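Local coordinates for protein nucleoside-diphosphate sugar epimerase (SulA family) (Corynebacterium glutamicum, PDB 3OH8) that probably acts as a nucleoside-diphosphate sugar epimerase, joining a Rossmann-type NAD-dependent epimerase/dehydratase region to a DUF1731 region, at residues A[126-131]-A[426-431]; A[300-305]-A[343-348]; A[337-342]-A[433-438]. All blocks are in the same frame, centred on the assembly; numbering follows the deposited sequence.

In the fold
Interactions 1 and 3 form the junction of the Rossmann-type region with helix 119-139, which follows the N-terminal antiparallel sheet, and with the C-terminal DUF1731 segment; interaction 2 lies behind it, fixing helix 342-354 on the sheet. Acidic residues of that helix hold interaction 1: Asp347 OD2 is 2.7 Å from Arg428 NE in a salt bridge, and Asp344 OD1 2.7 Å from Arg428 N, probably hydrogen-bonded. Interaction 3 sets helix 432-440 beside strand 336-341, which leads into helix 342-354; its His438 NE2 lies 2.7 Å from Gln128 OE1 of interaction 1, probably hydrogen-bonded. Centres of interactions 1 and 3 are about 11 Å apart, of 2 and 3 about 13 Å, of 1 and 2 about 15 Å.

Interaction 1 (A[126-131]-A[426-431]); sequences QTQLIE and TFRYTD
Arg428 lays its guanidinium group against the helical residue Glu131, and the direct contact is packing, without a hydrogen bond between the two residues. The Glu131 methylene CB comes within 3.4 Å of Arg428 NH1 and 3.9 Å of Arg428 CD, while the carbonyl oxygen Glu131 O sits 3.7 Å above the guanidinium plane, over its centre. The two side chains slide past each other in opposite directions. Arg428 is extended from CG to NE, which gives it the length to reach the helix from the loop; Glu131 is folded at its second torsion (chi2 -61°), and its carboxylate is no direct partner, since Glu131 OE1 stays 5.0 Å from Arg428 NE. The opposite charges may still attract at that range.

This contact joins two distant parts of the chain. Helix 119-139 follows a seven-stranded antiparallel sheet, an arrangement consistent with a helix-grip fold, whereas 426-431 is the loop before helix 432-440 in the DUF1731 region.

Polar links run through water. One water molecule accepts a hydrogen bond from Arg428 NH1 (2.9 Å), lying in the guanidinium plane at its edge, and donates to Gln128 OE1 at 3.2 Å. It is also 2.9 Å from Tyr429 OH, so the phenol, amide and guanidinium share a single bridging molecule. Gln128 crosses Arg428 at about a right angle, the amide and guanidinium planes 42° apart. An amide suits this place because it offers both an acceptor and a donor: Gln128 OE1 also bonds His438, and NE2 bonds Asp343. Arginine likewise serves several partners, its NE forming a salt bridge with Asp347 and its NH1 another with Asp132, the residue just after Glu131.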
ATOM      1  N   GLN A 126      10.964   5.360   6.389  1.00 18.25           N
ATOM      2  CA  GLN A 126      10.594   6.608   7.072  1.00 19.55           C
ATOM      3  C   GLN A 126       9.315   7.257   6.514  1.00 16.80           C
ATOM      4  O   GLN A 126       8.384   7.587   7.267  1.00 17.07           O
ATOM      5  CB  GLN A 126      11.749   7.624   7.028  1.00 16.10           C
ATOM      6  CG  GLN A 126      13.047   7.120   7.649  1.00 16.41           C
ATOM      7  CD  GLN A 126      14.232   8.064   7.436  1.00 20.66           C
ATOM      8  OE1 GLN A 126      15.228   7.985   8.152  1.00 22.62           O
ATOM      9  NE2 GLN A 126      14.129   8.951   6.451  1.00 14.84           N
ATOM     10  N   THR A 127       9.269   7.466   5.202  1.00 14.83           N
ATOM     11  CA  THR A 127       8.082   8.084   4.599  1.00 18.72           C
ATOM     12  C   THR A 127       6.847   7.204   4.789  1.00 13.03           C
ATOM     13  O   THR A 127       5.766   7.696   5.102  1.00 15.44           O
ATOM     14  CB  THR A 127       8.278   8.430   3.091  1.00 16.29           C
ATOM     15  OG1 THR A 127       8.669   7.259   2.367  1.00 16.46           O
ATOM     16  CG2 THR A 127       9.371   9.483   2.937  1.00 23.09           C
ATOM     17  N   GLN A 128       7.006   5.902   4.605  1.00 15.95           N
ATOM     18  CA  GLN A 128       5.860   5.000   4.681  1.00 12.60           C
ATOM     19  C   GLN A 128       5.278   4.978   6.085  1.00 13.31           C
ATOM     20  O   GLN A 128       4.062   5.012   6.268  1.00 16.58           O
ATOM     21  CB  GLN A 128       6.244   3.577   4.253  1.00 12.21           C
ATOM     22  CG  GLN A 128       5.045   2.637   4.113  1.00 12.05           C
ATOM     23  CD  GLN A 128       4.234   2.922   2.853  1.00 17.45           C
ATOM     24  OE1 GLN A 128       4.687   3.629   1.951  1.00 21.38           O
ATOM     25  NE2 GLN A 128       3.059   2.335   2.770  1.00 19.95           N
ATOM     26  N   LEU A 129       6.146   4.904   7.083  1.00 12.36           N
ATOM     27  CA  LEU A 129       5.702   4.922   8.473  1.00 14.53           C
ATOM     28  C   LEU A 129       4.929   6.190   8.778  1.00 11.30           C
ATOM     29  O   LEU A 129       3.831   6.144   9.355  1.00 15.42           O
ATOM     30  CB  LEU A 129       6.912   4.875   9.422  1.00 15.39           C
ATOM     31  CG  LEU A 129       6.745   4.187  10.781  1.00 22.68           C
ATOM     32  CD1 LEU A 129       7.492   4.926  11.913  1.00 19.01           C
ATOM     33  CD2 LEU A 129       5.302   3.947  11.147  1.00 18.18           C
ATOM     34  N   ILE A 130       5.517   7.334   8.435  1.00 13.12           N
ATOM     35  CA  ILE A 130       4.905   8.606   8.793  1.00 17.30           C
ATOM     36  C   ILE A 130       3.581   8.785   8.046  1.00 18.12           C
ATOM     37  O   ILE A 130       2.585   9.225   8.626  1.00 13.09           O
ATOM     38  CB  ILE A 130       5.871   9.827   8.592  1.00 21.99           C
ATOM     39  CG1 ILE A 130       5.267  11.084   9.205  1.00 31.72           C
ATOM     40  CG2 ILE A 130       6.139  10.107   7.122  1.00 22.95           C
ATOM     41  CD1 ILE A 130       4.456  10.813  10.434  1.00 41.09           C
ATOM     42  N   GLU A 131       3.552   8.399   6.775  1.00 17.71           N
ATOM     43  CA  GLU A 131       2.319   8.555   6.008  1.00 14.88           C
ATOM     44  C   GLU A 131       1.236   7.617   6.522  1.00 13.94           C
ATOM     45  O   GLU A 131       0.075   8.004   6.621  1.00 12.81           O
ATOM     46  CB  GLU A 131       2.556   8.377   4.510  1.00 14.12           C
ATOM     47  CG  GLU A 131       3.480   9.434   3.937  1.00 17.85           C
ATOM     48  CD  GLU A 131       2.933  10.854   4.098  1.00 30.48           C
ATOM     49  OE1 GLU A 131       1.693  11.028   4.104  1.00 26.33           O
ATOM     50  OE2 GLU A 131       3.747  11.799   4.212  1.00 36.66           O
ATOM     51  N   THR A 426      -7.443  13.735   1.735  1.00 16.07           N
ATOM     52  CA  THR A 426      -6.033  14.043   1.581  1.00 18.69           C
ATOM     53  C   THR A 426      -5.375  12.902   0.810  1.00 21.59           C
ATOM     54  O   THR A 426      -5.548  11.733   1.154  1.00 21.36           O
ATOM     55  CB  THR A 426      -5.353  14.206   2.966  1.00 23.77           C
ATOM     56  OG1 THR A 426      -5.891  15.362   3.634  1.00 23.68           O
ATOM     57  CG2 THR A 426      -3.830  14.346   2.839  1.00 22.78           C
ATOM     58  N   PHE A 427      -4.632  13.237  -0.240  1.00 18.49           N
ATOM     59  CA  PHE A 427      -3.879  12.236  -0.987  1.00 18.35           C
ATOM     60  C   PHE A 427      -2.432  12.274  -0.543  1.00 18.93           C
ATOM     61  O   PHE A 427      -1.881  13.340  -0.298  1.00 17.71           O
ATOM     62  CB  PHE A 427      -3.933  12.514  -2.491  1.00 18.91           C
ATOM     63  CG  PHE A 427      -5.265  12.237  -3.108  1.00 18.06           C
ATOM     64  CD1 PHE A 427      -6.248  13.207  -3.120  1.00 20.04           C
ATOM     65  CD2 PHE A 427      -5.533  11.005  -3.682  1.00 18.32           C
ATOM     66  CE1 PHE A 427      -7.483  12.964  -3.697  1.00 22.74           C
ATOM     67  CE2 PHE A 427      -6.772  10.745  -4.255  1.00 23.60           C
ATOM     68  CZ  PHE A 427      -7.749  11.723  -4.265  1.00 18.78           C
ATOM     69  N   ARG A 428      -1.817  11.103  -0.452  1.00 17.06           N
ATOM     70  CA  ARG A 428      -0.403  11.004  -0.147  1.00 18.14           C
ATOM     71  C   ARG A 428       0.438  11.535  -1.300  1.00 20.24           C
ATOM     72  O   ARG A 428       1.438  12.219  -1.082  1.00 18.80           O
ATOM     73  CB  ARG A 428      -0.023   9.552   0.118  1.00 15.53           C
ATOM     74  CG  ARG A 428      -0.684   8.960   1.357  1.00 13.19           C
ATOM     75  CD  ARG A 428      -0.032   7.636   1.736  1.00 12.80           C
ATOM     76  NE  ARG A 428      -0.836   6.889   2.707  1.00 12.41           N
ATOM     77  CZ  ARG A 428      -0.358   5.910   3.466  1.00 14.69           C
ATOM     78  NH1 ARG A 428       0.919   5.571   3.359  1.00 11.60           N
ATOM     79  NH2 ARG A 428      -1.150   5.270   4.328  1.00 12.45           N
ATOM     80  N   TYR A 429       0.044  11.202  -2.526  1.00 20.91           N
ATOM     81  CA  TYR A 429       0.795  11.626  -3.704  1.00 18.08           C
ATOM     82  C   TYR A 429      -0.125  12.230  -4.757  1.00 22.20           C
ATOM     83  O   TYR A 429      -0.863  11.525  -5.440  1.00 24.40           O
ATOM     84  CB  TYR A 429       1.585  10.451  -4.270  1.00 14.50           C
ATOM     85  CG  TYR A 429       2.415   9.788  -3.207  1.00 17.28           C
ATOM     86  CD1 TYR A 429       3.602  10.368  -2.771  1.00 20.62           C
ATOM     87  CD2 TYR A 429       1.987   8.609  -2.600  1.00 13.77           C
ATOM     88  CE1 TYR A 429       4.361   9.781  -1.762  1.00 21.82           C
ATOM     89  CE2 TYR A 429       2.740   8.009  -1.601  1.00 18.81           C
ATOM     90  CZ  TYR A 429       3.923   8.612  -1.183  1.00 22.35           C
ATOM     91  OH  TYR A 429       4.671   8.045  -0.198  1.00 17.87           O
ATOM     92  N   THR A 430      -0.092  13.549  -4.871  1.00 20.96           N
ATOM     93  CA  THR A 430      -0.904  14.229  -5.871  1.00 21.12           C
ATOM     94  C   THR A 430      -0.168  14.276  -7.217  1.00 22.86           C
ATOM     95  O   THR A 430      -0.791  14.400  -8.273  1.00 27.77           O
ATOM     96  CB  THR A 430      -1.270  15.663  -5.412  1.00 20.71           C
ATOM     97  OG1 THR A 430      -0.075  16.366  -5.069  1.00 21.75           O
ATOM     98  CG2 THR A 430      -2.166  15.625  -4.178  1.00 18.82           C
ATOM     99  N   ASP A 431       1.157  14.171  -7.176  1.00 25.55           N
ATOM    100  CA  ASP A 431       1.965  14.281  -8.389  1.00 27.75           C
ATOM    101  C   ASP A 431       2.674  12.974  -8.708  1.00 22.38           C
ATOM    102  O   ASP A 431       3.298  12.368  -7.839  1.00 21.63           O
ATOM    103  CB  ASP A 431       3.001  15.397  -8.246  1.00 33.60           C
ATOM    104  CG  ASP A 431       2.403  16.671  -7.690  1.00 54.30           C
ATOM    105  OD1 ASP A 431       1.344  17.102  -8.199  1.00 57.27           O
ATOM    106  OD2 ASP A 431       2.994  17.235  -6.740  1.00 62.59           O
TER
HETATM  107  O   HOH W   1       3.081   6.376   1.604  1.00 23.83           O

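Interaction 2 (A[300-305]-A[343-348]); sequences AFIRTG and DDLTDI
No flat group offers a face or an edge where Ile302 and Thr304 of the strand meet Leu345 and Ile348 of the helix; branched side chains do all the touching. The guanidinium of Arg303, on the strand, departs on its far side, where it is engaged by Glu286 in a salt bridge and by Phe257 in a cation-pi contact.

Leu345 is at the centre of the contact, touching both Ile302 and Thr304. With its CG anti to the backbone N (chi1 177°), it presents the forked end of the side chain to the strand. The methyl Thr304 CG2 meets both prongs, at 3.5 Å from Leu345 CD2, tighter than usual for two carbons, and at 3.6 Å from Leu345 CD1. The two side chains cross at about a right angle. Threonine suits the spot, its methyl packing while Thr304 OG1, on the other branch, lies 3.7 Å from Leu345 CD1. Two residues earlier in the strand, Ile302 CG2 rests 4.1 Å from Leu345 CD1, and the other branch carries Ile302 CD1 to 4.4 Å from Ile348 CG2. Ile302 thus reaches two residues about one helical turn apart, as its two arms allow.

Strand 300-304 and helix 343-348 run antiparallel, at 172°, with their axes 10.5 Å apart, the usual layering of a helix on a Rossmann-type sheet. Helix 342-354 is the link of a beta-alpha-beta unit between strands 336-341 and 360-364, both parallel to strand 298-308. Ala364 adds to the apolar layer, touching Ile302 and Leu345.

The helix thus has an apolar side for the sheet and an acidic side that meets the 426-431 loop: Leu345 and Ile348 bind by shape and exclusion of water, while Asp344 takes the backbone N-H groups of Arg428 and Tyr429 and Asp347 the Arg428 guanidinium.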
ATOM      1  N   ALA A 300     -20.203   0.740  -2.244  1.00 15.39           N
ATOM      2  CA  ALA A 300     -19.412   1.667  -3.058  1.00 14.07           C
ATOM      3  C   ALA A 300     -18.621   0.904  -4.112  1.00 17.26           C
ATOM      4  O   ALA A 300     -18.259  -0.259  -3.913  1.00 15.71           O
ATOM      5  CB  ALA A 300     -18.473   2.487  -2.198  1.00 15.66           C
ATOM      6  N   PHE A 301     -18.363   1.575  -5.232  1.00 18.36           N
ATOM      7  CA  PHE A 301     -17.600   1.020  -6.341  1.00 15.93           C
ATOM      8  C   PHE A 301     -16.333   1.826  -6.445  1.00 16.12           C
ATOM      9  O   PHE A 301     -16.374   3.040  -6.655  1.00 16.97           O
ATOM     10  CB  PHE A 301     -18.378   1.149  -7.657  1.00 18.33           C
ATOM     11  CG  PHE A 301     -19.813   0.753  -7.543  1.00 20.85           C
ATOM     12  CD1 PHE A 301     -20.158  -0.566  -7.309  1.00 21.55           C
ATOM     13  CD2 PHE A 301     -20.817   1.695  -7.677  1.00 30.54           C
ATOM     14  CE1 PHE A 301     -21.477  -0.939  -7.202  1.00 23.97           C
ATOM     15  CE2 PHE A 301     -22.146   1.326  -7.567  1.00 31.23           C
ATOM     16  CZ  PHE A 301     -22.472   0.004  -7.324  1.00 27.71           C
ATOM     17  N   ILE A 302     -15.201   1.161  -6.275  1.00 12.27           N
ATOM     18  CA  ILE A 302     -13.913   1.849  -6.321  1.00 11.01           C
ATOM     19  C   ILE A 302     -13.404   1.778  -7.758  1.00 15.21           C
ATOM     20  O   ILE A 302     -12.751   0.815  -8.148  1.00 17.83           O
ATOM     21  CB  ILE A 302     -12.911   1.206  -5.341  1.00 15.85           C
ATOM     22  CG1 ILE A 302     -13.520   1.143  -3.935  1.00 17.10           C
ATOM     23  CG2 ILE A 302     -11.595   1.977  -5.310  1.00 17.71           C
ATOM     24  CD1 ILE A 302     -14.112   2.473  -3.448  1.00 14.52           C
ATOM     25  N   ARG A 303     -13.753   2.790  -8.554  1.00 16.44           N
ATOM     26  CA  ARG A 303     -13.315   2.843  -9.937  1.00 16.04           C
ATOM     27  C   ARG A 303     -11.847   3.244  -9.965  1.00 14.47           C
ATOM     28  O   ARG A 303     -11.511   4.422  -9.922  1.00 13.84           O
ATOM     29  CB  ARG A 303     -14.183   3.826 -10.741  1.00 15.57           C
ATOM     30  CG  ARG A 303     -15.666   3.456 -10.720  1.00 14.23           C
ATOM     31  CD  ARG A 303     -16.531   4.400 -11.587  1.00 16.33           C
ATOM     32  NE  ARG A 303     -17.925   3.963 -11.592  1.00 16.86           N
ATOM     33  CZ  ARG A 303     -18.958   4.742 -11.902  1.00 19.58           C
ATOM     34  NH1 ARG A 303     -18.773   6.019 -12.235  1.00 13.41           N
ATOM     35  NH2 ARG A 303     -20.179   4.238 -11.867  1.00 17.70           N
ATOM     36  N   THR A 304     -10.975   2.245 -10.034  1.00 19.66           N
ATOM     37  CA  THR A 304      -9.543   2.464  -9.916  1.00 21.25           C
ATOM     38  C   THR A 304      -8.869   2.840 -11.230  1.00 14.22           C
ATOM     39  O   THR A 304      -9.194   2.301 -12.296  1.00 14.89           O
ATOM     40  CB  THR A 304      -8.847   1.197  -9.416  1.00 25.28           C
ATOM     41  OG1 THR A 304      -9.574   0.672  -8.299  1.00 34.13           O
ATOM     42  CG2 THR A 304      -7.422   1.531  -8.993  1.00 20.48           C
ATOM     43  N   GLY A 305      -7.917   3.757 -11.135  1.00 13.99           N
ATOM     44  CA  GLY A 305      -7.023   4.053 -12.238  1.00 18.72           C
ATOM     45  C   GLY A 305      -5.953   2.986 -12.261  1.00 21.18           C
ATOM     46  O   GLY A 305      -6.120   1.930 -11.659  1.00 23.09           O
ATOM     47  N   ASP A 343      -0.445   3.385  -2.473  1.00 14.05           N
ATOM     48  CA  ASP A 343      -0.808   3.729  -1.104  1.00 14.13           C
ATOM     49  C   ASP A 343      -2.093   4.549  -1.071  1.00 13.75           C
ATOM     50  O   ASP A 343      -2.929   4.378  -0.179  1.00 12.96           O
ATOM     51  CB  ASP A 343       0.320   4.473  -0.396  1.00 13.41           C
ATOM     52  CG  ASP A 343       1.522   3.595  -0.128  1.00 20.28           C
ATOM     53  OD1 ASP A 343       1.333   2.441   0.307  1.00 19.38           O
ATOM     54  OD2 ASP A 343       2.661   4.065  -0.355  1.00 23.31           O
ATOM     55  N   ASP A 344      -2.266   5.439  -2.043  1.00 15.88           N
ATOM     56  CA  ASP A 344      -3.508   6.200  -2.101  1.00 13.68           C
ATOM     57  C   ASP A 344      -4.714   5.312  -2.390  1.00 16.60           C
ATOM     58  O   ASP A 344      -5.809   5.579  -1.892  1.00 13.61           O
ATOM     59  CB  ASP A 344      -3.418   7.352  -3.093  1.00 12.54           C
ATOM     60  CG  ASP A 344      -2.694   8.551  -2.498  1.00 18.96           C
ATOM     61  OD1 ASP A 344      -3.085   8.968  -1.386  1.00 17.47           O
ATOM     62  OD2 ASP A 344      -1.742   9.064  -3.122  1.00 19.94           O
ATOM     63  N   LEU A 345      -4.506   4.256  -3.176  1.00 11.99           N
ATOM     64  CA  LEU A 345      -5.589   3.338  -3.498  1.00 12.05           C
ATOM     65  C   LEU A 345      -6.032   2.563  -2.254  1.00 15.18           C
ATOM     66  O   LEU A 345      -7.232   2.518  -1.950  1.00 13.65           O
ATOM     67  CB  LEU A 345      -5.197   2.388  -4.629  1.00 13.63           C
ATOM     68  CG  LEU A 345      -6.236   1.325  -5.025  1.00 13.88           C
ATOM     69  CD1 LEU A 345      -7.543   1.979  -5.432  1.00 11.25           C
ATOM     70  CD2 LEU A 345      -5.710   0.449  -6.172  1.00 18.57           C
ATOM     71  N   THR A 346      -5.082   1.974  -1.521  1.00 12.54           N
ATOM     72  CA  THR A 346      -5.457   1.304  -0.279  1.00 14.51           C
ATOM     73  C   THR A 346      -6.071   2.283   0.738  1.00 12.09           C
ATOM     74  O   THR A 346      -7.042   1.931   1.412  1.00 14.62           O
ATOM     75  CB  THR A 346      -4.311   0.451   0.343  1.00 18.48           C
ATOM     76  OG1 THR A 346      -3.210   1.289   0.714  1.00 21.70           O
ATOM     77  CG2 THR A 346      -3.824  -0.599  -0.664  1.00 19.60           C
ATOM     78  N   ASP A 347      -5.523   3.500   0.845  1.00 11.83           N
ATOM     79  CA  ASP A 347      -6.140   4.524   1.701  1.00 12.49           C
ATOM     80  C   ASP A 347      -7.623   4.670   1.377  1.00 15.45           C
ATOM     81  O   ASP A 347      -8.467   4.783   2.273  1.00 11.51           O
ATOM     82  CB  ASP A 347      -5.457   5.882   1.540  1.00 14.82           C
ATOM     83  CG  ASP A 347      -4.159   5.992   2.338  1.00 18.22           C
ATOM     84  OD1 ASP A 347      -3.748   5.002   2.990  1.00 14.73           O
ATOM     85  OD2 ASP A 347      -3.550   7.078   2.307  1.00 18.51           O
ATOM     86  N   ILE A 348      -7.937   4.686   0.081  1.00 15.35           N
ATOM     87  CA  ILE A 348      -9.321   4.878  -0.354  1.00 10.46           C
ATOM     88  C   ILE A 348     -10.178   3.679   0.031  1.00 12.70           C
ATOM     89  O   ILE A 348     -11.294   3.842   0.522  1.00 11.94           O
ATOM     90  CB  ILE A 348      -9.386   5.196  -1.864  1.00 13.77           C
ATOM     91  CG1 ILE A 348      -8.836   6.612  -2.097  1.00 17.04           C
ATOM     92  CG2 ILE A 348     -10.809   5.114  -2.373  1.00 14.02           C
ATOM     93  CD1 ILE A 348      -8.451   6.911  -3.552  1.00 14.49           C
TER

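Interaction 3 (A[337-342]-A[433-438]); sequences FSWIAI and GAAIAH
Trp339 holds its CG in the crowded position between the backbone N and the carbonyl carbon (chi1 65°), and with chi2 at -85° the benzo end of the indole is brought to helix 433-438. There Trp339 CZ3 lies 3.7 Å from Ala435 CB, with Trp339 CH2 a little farther at 4.2 Å; the methyl comes to the ring obliquely. Two residues on, Ala341 points to the same helix, and its CB is 3.8 Å from Ala435 CB.

Small side chains permit this closeness: the CA atoms of Ala341 and Ala435 are 5.6 Å apart. The C-terminal end of strand 336-341, an element of the Rossmann-type sheet, thereby receives helix 432-440 of the DUF1731 region, right where Ala341 occupies the N-cap position of helix 342-354. The contact is buried and apolar across the two segments.

Tryptophan fits by combining a broad hydrocarbon surface with one polar atom that is provided for: Trp339 NE1 hydrogen-bonds Asn368 O. Apart from this, Phe337 O lies in the ring plane at its edge, near Trp339 CD1. Ile432, just before the helical segment, also touches the side chains of Trp339 and Phe337.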
ATOM      1  N   PHE A 337      -3.330   9.479 -19.027  1.00 21.49           N
ATOM      2  CA  PHE A 337      -2.987   8.336 -18.203  1.00 19.09           C
ATOM      3  C   PHE A 337      -3.608   8.549 -16.822  1.00 20.48           C
ATOM      4  O   PHE A 337      -3.216   9.450 -16.092  1.00 18.84           O
ATOM      5  CB  PHE A 337      -1.459   8.217 -18.106  1.00 21.06           C
ATOM      6  CG  PHE A 337      -0.983   7.030 -17.323  1.00 20.92           C
ATOM      7  CD1 PHE A 337      -1.389   5.754 -17.658  1.00 24.33           C
ATOM      8  CD2 PHE A 337      -0.110   7.195 -16.254  1.00 24.45           C
ATOM      9  CE1 PHE A 337      -0.946   4.658 -16.938  1.00 30.85           C
ATOM     10  CE2 PHE A 337       0.339   6.106 -15.530  1.00 25.68           C
ATOM     11  CZ  PHE A 337      -0.078   4.833 -15.870  1.00 25.39           C
ATOM     12  N   SER A 338      -4.598   7.729 -16.496  1.00 21.51           N
ATOM     13  CA  SER A 338      -5.330   7.837 -15.239  1.00 20.49           C
ATOM     14  C   SER A 338      -4.695   6.896 -14.200  1.00 19.00           C
ATOM     15  O   SER A 338      -4.857   5.667 -14.266  1.00 20.16           O
ATOM     16  CB  SER A 338      -6.800   7.492 -15.487  1.00 18.64           C
ATOM     17  OG  SER A 338      -7.531   7.378 -14.286  1.00 22.94           O
ATOM     18  N   TRP A 339      -3.952   7.481 -13.261  1.00 21.17           N
ATOM     19  CA  TRP A 339      -3.066   6.720 -12.374  1.00 17.22           C
ATOM     20  C   TRP A 339      -3.377   7.019 -10.918  1.00 15.18           C
ATOM     21  O   TRP A 339      -3.953   8.051 -10.603  1.00 17.40           O
ATOM     22  CB  TRP A 339      -1.611   7.110 -12.629  1.00 16.09           C
ATOM     23  CG  TRP A 339      -1.343   8.532 -12.257  1.00 19.86           C
ATOM     24  CD1 TRP A 339      -1.541   9.632 -13.040  1.00 21.30           C
ATOM     25  CD2 TRP A 339      -0.853   9.022 -10.997  1.00 20.69           C
ATOM     26  NE1 TRP A 339      -1.208  10.775 -12.349  1.00 19.59           N
ATOM     27  CE2 TRP A 339      -0.774  10.429 -11.092  1.00 20.13           C
ATOM     28  CE3 TRP A 339      -0.473   8.411  -9.798  1.00 17.17           C
ATOM     29  CZ2 TRP A 339      -0.334  11.238 -10.034  1.00 19.36           C
ATOM     30  CZ3 TRP A 339      -0.030   9.212  -8.743  1.00 14.45           C
ATOM     31  CH2 TRP A 339       0.038  10.610  -8.873  1.00 22.73           C
ATOM     32  N   ILE A 340      -2.971   6.113 -10.033  1.00 16.24           N
ATOM     33  CA  ILE A 340      -3.010   6.383  -8.598  1.00 12.50           C
ATOM     34  C   ILE A 340      -1.862   5.631  -7.904  1.00 12.47           C
ATOM     35  O   ILE A 340      -1.525   4.510  -8.282  1.00 15.78           O
ATOM     36  CB  ILE A 340      -4.381   5.986  -7.986  1.00 12.58           C
ATOM     37  CG1 ILE A 340      -4.432   6.391  -6.502  1.00 20.23           C
ATOM     38  CG2 ILE A 340      -4.655   4.480  -8.203  1.00 12.28           C
ATOM     39  CD1 ILE A 340      -5.819   6.308  -5.867  1.00 18.53           C
ATOM     40  N   ALA A 341      -1.235   6.264  -6.920  1.00 12.28           N
ATOM     41  CA  ALA A 341      -0.165   5.606  -6.164  1.00 14.08           C
ATOM     42  C   ALA A 341      -0.811   4.492  -5.373  1.00 15.67           C
ATOM     43  O   ALA A 341      -1.941   4.643  -4.898  1.00 14.29           O
ATOM     44  CB  ALA A 341       0.527   6.604  -5.241  1.00 10.96           C
ATOM     45  N   ILE A 342      -0.141   3.350  -5.269  1.00 16.38           N
ATOM     46  CA  ILE A 342      -0.787   2.225  -4.605  1.00 13.27           C
ATOM     47  C   ILE A 342      -1.236   2.584  -3.176  1.00 15.58           C
ATOM     48  O   ILE A 342      -2.305   2.157  -2.726  1.00 13.63           O
ATOM     49  CB  ILE A 342       0.060   0.942  -4.624  1.00 14.61           C
ATOM     50  CG1 ILE A 342      -0.743  -0.198  -3.991  1.00 22.09           C
ATOM     51  CG2 ILE A 342       1.420   1.141  -3.930  1.00 10.04           C
ATOM     52  CD1 ILE A 342      -0.159  -1.574  -4.237  1.00 28.96           C
ATOM     53  N   GLY A 433       5.363  12.154 -10.331  1.00 22.08           N
ATOM     54  CA  GLY A 433       6.782  12.159 -10.021  1.00 26.70           C
ATOM     55  C   GLY A 433       7.045  11.791  -8.573  1.00 20.86           C
ATOM     56  O   GLY A 433       7.928  10.994  -8.277  1.00 17.10           O
ATOM     57  N   ALA A 434       6.268  12.359  -7.663  1.00 19.47           N
ATOM     58  CA  ALA A 434       6.423  12.031  -6.248  1.00 23.05           C
ATOM     59  C   ALA A 434       5.990  10.596  -5.921  1.00 23.26           C
ATOM     60  O   ALA A 434       6.591   9.953  -5.069  1.00 19.59           O
ATOM     61  CB  ALA A 434       5.666  13.027  -5.381  1.00 15.88           C
ATOM     62  N   ALA A 435       4.943  10.104  -6.585  1.00 18.15           N
ATOM     63  CA  ALA A 435       4.502   8.724  -6.378  1.00 17.41           C
ATOM     64  C   ALA A 435       5.569   7.743  -6.849  1.00 14.32           C
ATOM     65  O   ALA A 435       5.870   6.753  -6.178  1.00 15.40           O
ATOM     66  CB  ALA A 435       3.193   8.466  -7.122  1.00 19.69           C
ATOM     67  N   ILE A 436       6.154   8.034  -8.003  1.00 15.93           N
ATOM     68  CA  ILE A 436       7.163   7.158  -8.599  1.00 18.57           C
ATOM     69  C   ILE A 436       8.456   7.146  -7.772  1.00 21.40           C
ATOM     70  O   ILE A 436       9.088   6.096  -7.598  1.00 21.55           O
ATOM     71  CB  ILE A 436       7.454   7.585 -10.058  1.00 19.14           C
ATOM     72  CG1 ILE A 436       6.254   7.266 -10.958  1.00 18.05           C
ATOM     73  CG2 ILE A 436       8.704   6.907 -10.601  1.00 19.86           C
ATOM     74  CD1 ILE A 436       6.271   8.042 -12.262  1.00 21.68           C
ATOM     75  N   ALA A 437       8.843   8.311  -7.251  1.00 16.79           N
ATOM     76  CA  ALA A 437      10.028   8.399  -6.405  1.00 20.71           C
ATOM     77  C   ALA A 437       9.873   7.502  -5.167  1.00 18.74           C
ATOM     78  O   ALA A 437      10.816   6.817  -4.736  1.00 21.23           O
ATOM     79  CB  ALA A 437      10.275   9.848  -5.993  1.00 23.70           C
ATOM     80  N   HIS A 438       8.667   7.506  -4.608  1.00 14.52           N
ATOM     81  CA  HIS A 438       8.353   6.677  -3.443  1.00 15.71           C
ATOM     82  C   HIS A 438       8.422   5.199  -3.804  1.00 19.29           C
ATOM     83  O   HIS A 438       9.056   4.405  -3.106  1.00 16.54           O
ATOM     84  CB  HIS A 438       6.968   7.050  -2.893  1.00 15.20           C
ATOM     85  CG  HIS A 438       6.587   6.312  -1.639  1.00 20.41           C
ATOM     86  ND1 HIS A 438       7.261   6.471  -0.456  1.00 16.52           N
ATOM     87  CD2 HIS A 438       5.578   5.441  -1.392  1.00 20.48           C
ATOM     88  CE1 HIS A 438       6.705   5.708   0.478  1.00 15.45           C
ATOM     89  NE2 HIS A 438       5.679   5.076  -0.067  1.00 20.54           N
TER